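Local coordinates for protein immunoreactive 84kD antigen PG93 (Porphyromonas gingivalis, PDB 5M11) that is an essential surface component of the type IX secretion system, built from beta-propellers and a C-terminal beta domain, and binds zinc and calcium ions, at residues T661-G666 / L694-S699. Numbering follows the deposited sequence.
Sequences TGTGSG and LQAGCS
The carbonyl oxygen of Gly662 accepts two hydrogen bonds from consecutive residues of 694-699. The stronger comes from the backbone, with Ala696 N 2.6 Å from Gly662 O; the bond is bent, 135° at the hydrogen, and the donor stands above the carbonyl plane. The second is weak, from the side-chain amide of Gln695, whose NE2 stands 3.2 Å from Gly662 O. Gln695 reaches this oxygen by curling back: CG lies anti to the backbone N (chi1 -155°) and the chain bends at chi2, so that CG itself passes 3.3 Å from Gly662 O before the amide swings across the peptide. Backbone and side chain of Gln695-Ala696 thus grip one carbonyl oxygen with two donors.

Beyond these bonds the packing is slight: the Ala696 methyl, directed at the other loop, sits against oxygens, Gly662 O at 3.4 Å and Thr661 O at 3.7 Å from CB, with Thr663 OG1 4.0 Å from it. Gly662, at positive phi, brings its bare CA to 4.5 Å from Gln695 CA, so the two backbones come close. On the other segment, Gln695 to Cys698 form a type II beta turn with Gly697 at its third position (phi 102°); Ala696, the donor to Gly662 O, is its second residue.

Gln695 also touches Glu670, a ligand of the bound calcium together with Asp743, so this pair of bonds lies beside the calcium site, the ion being about 5 Å from the Gln695 side chain. Thr661 is held by Gly646, in the connection between strands 636-642 and 647-652. The contact therefore joins the loop leaving a four-stranded, antiparallel propeller blade, closed by N-terminal strand 13-16, to a turn leading into the C-terminal beta domain's sheet: a small, buried interdomain junction between beta-propeller and beta domain.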
loop_
_atom_site.group_PDB
_atom_site.type_symbol
_atom_site.label_atom_id
_atom_site.label_comp_id
_atom_site.label_asym_id
_atom_site.label_seq_id
_atom_site.Cartn_x
_atom_site.Cartn_y
_atom_site.Cartn_z
ATOM N N THR A 661 -7.118 -17.049 -4.382
ATOM C CA THR A 661 -6.344 -17.929 -5.256
ATOM C C THR A 661 -7.154 -19.171 -5.699
ATOM O O THR A 661 -6.921 -19.699 -6.803
ATOM C CB THR A 661 -5.049 -18.312 -4.520
ATOM O OG1 THR A 661 -4.415 -17.107 -4.117
ATOM C CG2 THR A 661 -4.064 -19.065 -5.388
ATOM N N GLY A 662 -8.079 -19.623 -4.845
ATOM C CA GLY A 662 -8.878 -20.818 -5.103
ATOM C C GLY A 662 -8.054 -22.062 -4.832
ATOM O O GLY A 662 -8.345 -23.140 -5.346
ATOM N N THR A 663 -7.024 -21.898 -3.978
ATOM C CA THR A 663 -6.009 -22.848 -3.549
ATOM C C THR A 663 -6.321 -23.244 -2.087
ATOM O O THR A 663 -5.578 -24.004 -1.464
ATOM C CB THR A 663 -4.666 -22.148 -3.839
ATOM O OG1 THR A 663 -4.291 -22.505 -5.167
ATOM C CG2 THR A 663 -3.527 -22.408 -2.820
ATOM N N GLY A 664 -7.466 -22.785 -1.595
ATOM C CA GLY A 664 -7.937 -23.069 -0.248
ATOM C C GLY A 664 -8.241 -24.522 0.061
ATOM O O GLY A 664 -8.670 -25.293 -0.805
ATOM N N SER A 665 -8.015 -24.889 1.330
ATOM C CA SER A 665 -8.299 -26.202 1.894
ATOM C C SER A 665 -9.663 -26.129 2.614
ATOM O O SER A 665 -9.801 -26.483 3.790
ATOM C CB SER A 665 -7.165 -26.640 2.813
ATOM O OG SER A 665 -5.961 -26.727 2.068
ATOM N N GLY A 666 -10.644 -25.609 1.874
ATOM C CA GLY A 666 -12.033 -25.487 2.286
ATOM C C GLY A 666 -12.694 -26.797 1.931
ATOM O O GLY A 666 -12.875 -27.098 0.743
ATOM N N LEU A 694 -15.196 -21.379 -8.896
ATOM C CA LEU A 694 -14.417 -22.608 -8.963
ATOM C C LEU A 694 -13.332 -22.668 -7.903
ATOM O O LEU A 694 -13.200 -21.753 -7.085
ATOM C CB LEU A 694 -13.742 -22.735 -10.346
ATOM C CG LEU A 694 -14.609 -22.949 -11.567
ATOM C CD1 LEU A 694 -13.815 -22.743 -12.774
ATOM C CD2 LEU A 694 -15.147 -24.332 -11.617
ATOM N N GLN A 695 -12.534 -23.754 -7.944
ATOM C CA GLN A 695 -11.380 -24.017 -7.081
ATOM C C GLN A 695 -10.220 -24.349 -8.006
ATOM O O GLN A 695 -10.426 -25.110 -8.934
ATOM C CB GLN A 695 -11.693 -25.173 -6.105
ATOM C CG GLN A 695 -10.880 -25.163 -4.814
ATOM C CD GLN A 695 -11.479 -24.270 -3.752
ATOM O OE1 GLN A 695 -12.320 -24.685 -2.950
ATOM N NE2 GLN A 695 -11.031 -23.031 -3.694
ATOM N N ALA A 696 -9.044 -23.728 -7.833
ATOM C CA ALA A 696 -7.877 -23.967 -8.688
ATOM C C ALA A 696 -7.441 -25.422 -8.605
ATOM O O ALA A 696 -7.375 -25.976 -7.510
ATOM C CB ALA A 696 -6.741 -23.048 -8.290
ATOM N N GLY A 697 -7.210 -26.031 -9.768
ATOM C CA GLY A 697 -6.826 -27.435 -9.920
ATOM C C GLY A 697 -7.958 -28.356 -10.354
ATOM O O GLY A 697 -7.757 -29.563 -10.519
ATOM N N CYS A 698 -9.159 -27.790 -10.555
ATOM C CA CYS A 698 -10.368 -28.511 -10.923
ATOM C C CYS A 698 -10.398 -28.827 -12.396
ATOM O O CYS A 698 -9.975 -28.014 -13.217
ATOM C CB CYS A 698 -11.602 -27.702 -10.532
ATOM S SG CYS A 698 -12.201 -28.004 -8.848
ATOM N N SER A 699 -10.980 -29.981 -12.737
ATOM C CA SER A 699 -11.235 -30.332 -14.114
ATOM C C SER A 699 -12.550 -29.653 -14.494
ATOM O O SER A 699 -13.504 -29.709 -13.716
ATOM C CB SER A 699 -11.317 -31.843 -14.278
ATOM O OG SER A 699 -11.732 -32.177 -15.595
#